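Long-range contacts in ORF10 (Moritella marina, PDB 6RIW), which probably carries out decarboxylative chain elongation in polyunsaturated fatty acid synthesis, this chain being the ketosynthase-chain length factor didomain of PfaC: residues Glu467-Gly473 and Ile748-Ser754; Asp548-Gln554 and Asn635-Ile641; Tyr670-Glu674 and Ile765-Phe770. The contacts are given in a common frame with arbitrary orientation. Residues are numbered along the deposited sequence.

Contact 1: residues Glu467-Gly473 and Ile748-Ser754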
# COMPACT_ATOMS: atom_id res chain seq x y z
N GLU A 467 -7.43 16.24 20.52
CA GLU A 467 -8.70 16.95 20.47
C GLU A 467 -9.60 16.25 19.48
O GLU A 467 -9.12 15.59 18.55
CB GLU A 467 -8.57 18.42 20.05
CG GLU A 467 -7.26 19.12 20.32
CD GLU A 467 -7.20 20.49 19.65
OE1 GLU A 467 -6.08 21.00 19.41
OE2 GLU A 467 -8.29 21.02 19.33
N PRO A 468 -10.92 16.41 19.61
CA PRO A 468 -11.82 15.95 18.54
C PRO A 468 -11.42 16.55 17.21
O PRO A 468 -10.83 17.64 17.13
CB PRO A 468 -13.20 16.45 18.99
CG PRO A 468 -13.10 16.53 20.48
CD PRO A 468 -11.67 16.94 20.77
N LEU A 469 -11.73 15.83 16.15
CA LEU A 469 -11.47 16.28 14.79
C LEU A 469 -12.74 16.88 14.23
O LEU A 469 -13.80 16.27 14.34
CB LEU A 469 -11.02 15.12 13.91
CG LEU A 469 -9.65 14.51 14.22
CD1 LEU A 469 -9.55 13.18 13.50
CD2 LEU A 469 -8.57 15.46 13.75
N ALA A 470 -12.64 18.03 13.59
CA ALA A 470 -13.79 18.61 12.90
C ALA A 470 -13.74 18.24 11.43
O ALA A 470 -12.72 18.45 10.78
CB ALA A 470 -13.79 20.13 13.07
N ILE A 471 -14.84 17.72 10.90
CA ILE A 471 -14.95 17.47 9.46
C ILE A 471 -15.46 18.75 8.80
O ILE A 471 -16.57 19.19 9.09
CB ILE A 471 -15.91 16.30 9.16
CG1 ILE A 471 -15.48 15.03 9.88
CG2 ILE A 471 -16.05 16.10 7.64
CD1 ILE A 471 -16.53 13.86 9.89
N ILE A 472 -14.64 19.35 7.93
CA ILE A 472 -14.95 20.65 7.33
C ILE A 472 -15.07 20.60 5.82
O ILE A 472 -15.41 21.61 5.20
CB ILE A 472 -13.91 21.71 7.74
CG1 ILE A 472 -12.51 21.32 7.23
CG2 ILE A 472 -13.86 21.82 9.24
CD1 ILE A 472 -11.46 22.39 7.48
N GLY A 473 -14.82 19.46 5.19
CA GLY A 473 -14.96 19.39 3.76
C GLY A 473 -15.19 17.94 3.41
O GLY A 473 -14.60 17.08 4.07
N ILE A 748 -12.65 13.36 2.94
CA ILE A 748 -13.00 14.35 3.94
C ILE A 748 -11.75 15.15 4.27
O ILE A 748 -10.62 14.70 4.07
CB ILE A 748 -13.58 13.73 5.24
CG1 ILE A 748 -12.58 12.81 5.93
CG2 ILE A 748 -14.92 13.04 4.96
CD1 ILE A 748 -13.09 12.28 7.31
N VAL A 749 -11.97 16.36 4.77
CA VAL A 749 -10.91 17.21 5.29
C VAL A 749 -11.18 17.36 6.78
O VAL A 749 -12.30 17.67 7.17
CB VAL A 749 -10.89 18.59 4.61
CG1 VAL A 749 -9.85 19.49 5.28
CG2 VAL A 749 -10.65 18.48 3.10
N VAL A 750 -10.15 17.13 7.59
CA VAL A 750 -10.28 17.26 9.03
C VAL A 750 -9.24 18.25 9.55
O VAL A 750 -8.12 18.36 9.03
CB VAL A 750 -10.16 15.90 9.77
CG1 VAL A 750 -11.35 14.99 9.42
CG2 VAL A 750 -8.80 15.20 9.49
N LYS A 751 -9.62 18.98 10.59
CA LYS A 751 -8.74 19.85 11.36
C LYS A 751 -9.07 19.66 12.82
O LYS A 751 -10.18 19.23 13.16
CB LYS A 751 -8.95 21.33 10.98
CG LYS A 751 -8.24 21.80 9.70
CD LYS A 751 -8.44 23.33 9.60
CE LYS A 751 -7.65 23.98 8.49
NZ LYS A 751 -7.95 25.46 8.49
N PRO A 752 -8.14 19.99 13.73
CA PRO A 752 -8.48 19.97 15.16
C PRO A 752 -9.66 20.89 15.43
O PRO A 752 -9.79 21.95 14.81
CB PRO A 752 -7.21 20.47 15.85
CG PRO A 752 -6.12 20.29 14.85
CD PRO A 752 -6.77 20.47 13.50
N SER A 753 -10.55 20.47 16.34
CA SER A 753 -11.77 21.24 16.58
C SER A 753 -11.45 22.68 17.01
O SER A 753 -12.22 23.61 16.71
CB SER A 753 -12.64 20.54 17.62
OG SER A 753 -13.60 21.42 18.16
N SER A 754 -10.33 22.89 17.70
CA SER A 754 -10.04 24.24 18.17
C SER A 754 -9.62 25.20 17.06
O SER A 754 -9.57 26.41 17.30
CB SER A 754 -8.93 24.19 19.22
OG SER A 754 -7.74 23.73 18.61
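E467 reaches over the end of the 748-754 segment, and its OE2 accepts two hydrogen bonds from S754, from OG at 2.9 Å and from the backbone N at 3.2 Å, so both donors of S754 are paired at the turn into a 3-10 segment. One step along, S753 N donates a hydrogen bond to P468 O at 3.0 Å, while S753 OG is held by R764. From here the segments run antiparallel: A470 N meets K751 O at 2.8 Å and K751 N returns to A470 O at 3.2 Å, a hydrogen-bonded pair. I471 and V750 follow as a non-hydrogen-bonded pair, their backbone polar groups turned outward to A763 and Y762 and to V688, respectively. Strand 469-478 thus lies between 741-752 and 763-772 in the mixed β-sheet of this thiolase-fold domain. I472 N donates to V749 O at 3.0 Å, but the psi of I472, near -3°, bends the chain out of the extended form; G473 O still accepts from V749 N at 2.8 Å, whereas the buried G473 N finds no partner in the model. I471 and V750 bring CG1 to CG1 at 4.2 Å, and I471 and I748 turn on to helix 841-854. L469 packs against V673 and F680 of helix 668-682, which P752 also meets through F680.

Contact 2: residues Asp548-Gln554 and Asn635-Ile641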
# COMPACT_ATOMS: atom_id res chain seq x y z
N ASP A 548 -2.40 5.84 -22.65
CA ASP A 548 -1.51 6.32 -21.59
C ASP A 548 -2.29 7.03 -20.48
O ASP A 548 -1.77 7.93 -19.82
CB ASP A 548 -0.44 7.26 -22.15
CG ASP A 548 0.77 7.37 -21.24
OD1 ASP A 548 0.86 6.56 -20.29
OD2 ASP A 548 1.63 8.25 -21.47
N CYS A 549 -3.53 6.61 -20.26
CA CYS A 549 -4.39 7.22 -19.26
C CYS A 549 -4.11 6.61 -17.89
O CYS A 549 -3.69 5.46 -17.79
CB CYS A 549 -5.85 7.01 -19.65
SG CYS A 549 -7.02 8.03 -18.75
N LEU A 550 -4.35 7.40 -16.84
CA LEU A 550 -4.25 6.86 -15.49
C LEU A 550 -5.43 5.94 -15.18
O LEU A 550 -6.55 6.17 -15.65
CB LEU A 550 -4.20 8.00 -14.46
CG LEU A 550 -3.30 9.21 -14.72
CD1 LEU A 550 -3.30 10.08 -13.46
CD2 LEU A 550 -1.89 8.77 -15.07
N ILE A 551 -5.19 4.91 -14.37
CA ILE A 551 -6.27 3.96 -14.08
C ILE A 551 -7.36 4.66 -13.26
O ILE A 551 -7.08 5.65 -12.55
CB ILE A 551 -5.74 2.70 -13.36
CG1 ILE A 551 -5.14 3.04 -11.98
CG2 ILE A 551 -4.74 1.95 -14.24
CD1 ILE A 551 -5.00 1.79 -11.03
N PRO A 552 -8.60 4.18 -13.32
CA PRO A 552 -9.70 4.86 -12.60
C PRO A 552 -9.52 4.92 -11.10
O PRO A 552 -10.00 5.89 -10.50
CB PRO A 552 -10.93 4.03 -12.98
CG PRO A 552 -10.58 3.45 -14.32
CD PRO A 552 -9.10 3.17 -14.27
N GLN A 553 -8.82 3.97 -10.46
CA GLN A 553 -8.59 4.07 -9.01
C GLN A 553 -7.96 5.42 -8.65
O GLN A 553 -8.38 6.08 -7.68
CB GLN A 553 -7.70 2.92 -8.51
CG GLN A 553 -7.53 2.91 -6.95
CD GLN A 553 -6.45 1.97 -6.45
OE1 GLN A 553 -5.31 1.98 -6.95
NE2 GLN A 553 -6.78 1.16 -5.45
N GLN A 554 -6.97 5.86 -9.42
CA GLN A 554 -6.30 7.12 -9.10
C GLN A 554 -7.15 8.32 -9.51
O GLN A 554 -7.23 9.30 -8.77
CB GLN A 554 -4.92 7.15 -9.74
CG GLN A 554 -4.00 6.05 -9.16
CD GLN A 554 -2.52 6.46 -9.09
OE1 GLN A 554 -2.09 7.46 -9.69
NE2 GLN A 554 -1.72 5.67 -8.35
N ASN A 635 2.97 6.93 -18.27
CA ASN A 635 2.07 7.53 -17.30
C ASN A 635 1.12 6.49 -16.72
O ASN A 635 0.85 6.48 -15.51
CB ASN A 635 1.30 8.68 -17.93
CG ASN A 635 2.19 9.87 -18.18
OD1 ASN A 635 2.66 10.51 -17.23
ND2 ASN A 635 2.48 10.16 -19.45
N GLN A 636 0.60 5.60 -17.57
CA GLN A 636 -0.29 4.56 -17.06
C GLN A 636 0.40 3.75 -15.97
O GLN A 636 -0.21 3.45 -14.94
CB GLN A 636 -0.77 3.65 -18.19
CG GLN A 636 -1.88 2.70 -17.75
CD GLN A 636 -2.05 1.48 -18.66
OE1 GLN A 636 -1.18 1.15 -19.48
NE2 GLN A 636 -3.18 0.80 -18.51
N TYR A 637 1.67 3.40 -16.16
CA TYR A 637 2.31 2.59 -15.12
C TYR A 637 2.54 3.37 -13.83
O TYR A 637 2.49 2.77 -12.75
CB TYR A 637 3.63 2.01 -15.63
CG TYR A 637 3.87 0.55 -15.27
CD1 TYR A 637 4.28 0.16 -14.01
CD2 TYR A 637 3.73 -0.44 -16.24
CE1 TYR A 637 4.53 -1.20 -13.70
CE2 TYR A 637 3.97 -1.77 -15.96
CZ TYR A 637 4.36 -2.16 -14.70
OH TYR A 637 4.58 -3.51 -14.48
N THR A 638 2.78 4.69 -13.89
CA THR A 638 2.88 5.45 -12.64
C THR A 638 1.57 5.37 -11.85
O THR A 638 1.60 5.45 -10.61
CB THR A 638 3.23 6.94 -12.87
OG1 THR A 638 2.12 7.63 -13.48
CG2 THR A 638 4.47 7.09 -13.73
N SER A 639 0.43 5.23 -12.53
CA SER A 639 -0.83 5.08 -11.81
C SER A 639 -1.04 3.67 -11.26
O SER A 639 -2.01 3.45 -10.54
CB SER A 639 -2.03 5.49 -12.69
OG SER A 639 -2.32 4.55 -13.72
N PHE A 640 -0.16 2.71 -11.58
CA PHE A 640 -0.19 1.43 -10.89
C PHE A 640 0.38 1.53 -9.48
O PHE A 640 0.25 0.57 -8.70
CB PHE A 640 0.61 0.37 -11.66
CG PHE A 640 0.03 -0.03 -13.00
CD1 PHE A 640 -1.16 0.50 -13.48
CD2 PHE A 640 0.70 -0.96 -13.78
CE1 PHE A 640 -1.67 0.09 -14.72
CE2 PHE A 640 0.19 -1.37 -14.99
CZ PHE A 640 -1.00 -0.83 -15.47
N ILE A 641 1.04 2.64 -9.13
CA ILE A 641 1.79 2.79 -7.88
C ILE A 641 0.92 3.56 -6.89
O ILE A 641 0.65 4.74 -7.08
CB ILE A 641 3.12 3.52 -8.13
CG1 ILE A 641 3.93 2.81 -9.23
CG2 ILE A 641 3.91 3.67 -6.85
CD1 ILE A 641 5.07 3.61 -9.78
O HOH W 1 -2.81 3.09 -7.75
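I551 lays its CG2 against the edge of the F640 ring, 3.6 Å from CE1, the apolar spot in a largely polar contact. I551 is the N-cap residue of helix 552-567 in the chain length factor half, a thiolase-fold domain, and the approach to that helix is tied to helix 634-638 and the type I β-turn T638-I641. D548 binds the N-terminal end of helix 634-638: OD1 accepts from Q636 N at 2.9 Å and OD2 from N635 ND2 at 2.9 Å. S639 is the central link. Its OG accepts a hydrogen bond from I551 N at 3.0 Å and donates to Q636 O at 2.7 Å, linking the two helices. Between these anchors L550 packs its CB on S639 CB at 3.8 Å. Y637, on the opposite face of helix 634-638, bonds to F230 O of helix 228-237, and N635 touches F298, so the contact borders the ketosynthase half. Q554 OE1 is held by R648; Q554 NE2 makes a weak bond to I641 O (2.8 Å) and donates to a water 2.9 Å away, which in turn donates to S639 O at 2.9 Å and Q553 OE1 at 2.8 Å.

Contact 3: residues Tyr670-Glu674 and Ile765-Phe770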
# COMPACT_ATOMS: atom_id res chain seq x y z
N TYR A 670 -10.65 4.06 9.23
CA TYR A 670 -10.59 4.35 10.66
C TYR A 670 -9.15 4.41 11.18
O TYR A 670 -8.85 5.22 12.06
CB TYR A 670 -11.43 3.30 11.43
CG TYR A 670 -12.88 3.24 10.96
CD1 TYR A 670 -13.55 4.38 10.53
CD2 TYR A 670 -13.58 2.03 10.93
CE1 TYR A 670 -14.88 4.33 10.09
CE2 TYR A 670 -14.91 1.97 10.49
CZ TYR A 670 -15.55 3.12 10.08
OH TYR A 670 -16.86 3.05 9.64
N ARG A 671 -8.24 3.60 10.62
CA ARG A 671 -6.83 3.80 10.97
C ARG A 671 -6.30 5.15 10.48
O ARG A 671 -5.42 5.74 11.14
CB ARG A 671 -5.96 2.67 10.41
CG ARG A 671 -6.22 1.29 11.06
CD ARG A 671 -5.74 1.20 12.52
NE ARG A 671 -5.96 -0.15 13.07
CZ ARG A 671 -5.83 -0.47 14.36
NH1 ARG A 671 -6.05 -1.72 14.76
NH2 ARG A 671 -5.46 0.46 15.25
N CYS A 672 -6.80 5.67 9.35
CA CYS A 672 -6.42 7.01 8.91
C CYS A 672 -6.91 8.07 9.88
O CYS A 672 -6.22 9.08 10.13
CB CYS A 672 -6.99 7.32 7.52
SG CYS A 672 -6.17 6.44 6.17
N VAL A 673 -8.13 7.92 10.40
CA VAL A 673 -8.63 8.88 11.38
C VAL A 673 -7.72 8.91 12.60
O VAL A 673 -7.33 9.98 13.09
CB VAL A 673 -10.08 8.52 11.75
CG1 VAL A 673 -10.59 9.40 12.90
CG2 VAL A 673 -11.00 8.64 10.51
N GLU A 674 -7.35 7.72 13.10
CA GLU A 674 -6.42 7.62 14.23
C GLU A 674 -5.07 8.25 13.90
O GLU A 674 -4.50 8.98 14.72
CB GLU A 674 -6.23 6.15 14.60
CG GLU A 674 -5.15 5.87 15.67
CD GLU A 674 -5.09 4.37 16.05
OE1 GLU A 674 -4.91 3.50 15.16
OE2 GLU A 674 -5.25 4.08 17.25
N ILE A 765 -15.58 14.33 14.85
CA ILE A 765 -15.21 12.99 15.29
C ILE A 765 -14.68 13.12 16.72
O ILE A 765 -13.57 13.59 16.96
CB ILE A 765 -14.17 12.33 14.37
CG1 ILE A 765 -14.66 12.36 12.92
CG2 ILE A 765 -13.96 10.89 14.82
CD1 ILE A 765 -13.65 11.77 11.88
N ASP A 766 -15.49 12.68 17.69
CA ASP A 766 -15.11 12.84 19.09
C ASP A 766 -14.17 11.74 19.56
O ASP A 766 -13.40 11.95 20.50
CB ASP A 766 -16.35 12.87 19.97
CG ASP A 766 -17.07 14.21 19.93
OD1 ASP A 766 -16.41 15.24 19.64
OD2 ASP A 766 -18.29 14.24 20.19
N ALA A 767 -14.22 10.56 18.93
CA ALA A 767 -13.36 9.48 19.38
C ALA A 767 -13.28 8.42 18.30
O ALA A 767 -14.26 8.17 17.60
CB ALA A 767 -13.89 8.85 20.68
N VAL A 768 -12.12 7.80 18.19
CA VAL A 768 -11.98 6.53 17.46
C VAL A 768 -11.14 5.62 18.34
O VAL A 768 -10.10 6.03 18.86
CB VAL A 768 -11.34 6.71 16.07
CG1 VAL A 768 -9.93 7.29 16.16
CG2 VAL A 768 -11.35 5.37 15.29
N SER A 769 -11.63 4.40 18.57
CA SER A 769 -10.95 3.45 19.43
C SER A 769 -10.97 2.09 18.75
O SER A 769 -11.84 1.81 17.94
CB SER A 769 -11.62 3.33 20.80
OG SER A 769 -11.52 4.56 21.49
N PHE A 770 -10.00 1.24 19.13
CA PHE A 770 -9.86 -0.10 18.56
C PHE A 770 -9.70 -1.13 19.66
O PHE A 770 -9.22 -0.81 20.75
CB PHE A 770 -8.61 -0.18 17.65
CG PHE A 770 -8.69 0.73 16.46
CD1 PHE A 770 -8.34 2.07 16.58
CD2 PHE A 770 -9.12 0.25 15.24
CE1 PHE A 770 -8.42 2.91 15.48
CE2 PHE A 770 -9.18 1.10 14.13
CZ PHE A 770 -8.84 2.44 14.28
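A buried arginine lies flat on a phenylalanine: the guanidinium of R671 stacks on one face of the F770 ring with planes 5° apart, and R671 CZ is 3.7 Å from the ring centroid, a cation-pi contact. Its charge is also met one helical turn on, where R671 NH2 forms a salt bridge with E674 OE1 at 3.1 Å. E674 OE2 bonds to S188 of the ketosynthase half, so the pair adjoins the interdomain boundary. The F770 ring is further wedged against the helix by its CZ, 3.9 Å from Y670 CB. Toward the start of the strand segment the contact is aliphatic: V673 CG1 touches V768 CG1 at 3.9 Å and I765 CD1 at 4.0 Å. I765, V768 and F770 can all point at the helix because D766 and A767 form a classic β-bulge opposite I881, which inserts one residue into the alternation. A767 and S769 turn away instead, to helix 776-790. The short helix and strand axes cross at -118°, 8.7 Å apart. Helix 668-682 corresponds to the helix after the nucleophile in catalytic ketosynthases and packs on strand 763-772 in the buried central layer of the five-layered thiolase fold.

How the contacts relate
Contacts 1 and 3 share one part of the chain length factor half: their centres are 12 Å apart, and they meet where L469 O lies 2.7 Å from I765 N, a probable hydrogen bond between strands 469-478 and 763-772. Helix 668-682, one side of contact 3, also reaches contact 1: V673 packs on L469 and V768. Contact 1 is strand to strand through backbone bonds, reaching the surface at S754; contact 3, the buried one, is strand to helix, carried by side chains. Contact 2, its centre about 31 and 30 Å from theirs, joins a helix start to a short helix and turn through polar side chains and a water and, like contact 1, is partly buried.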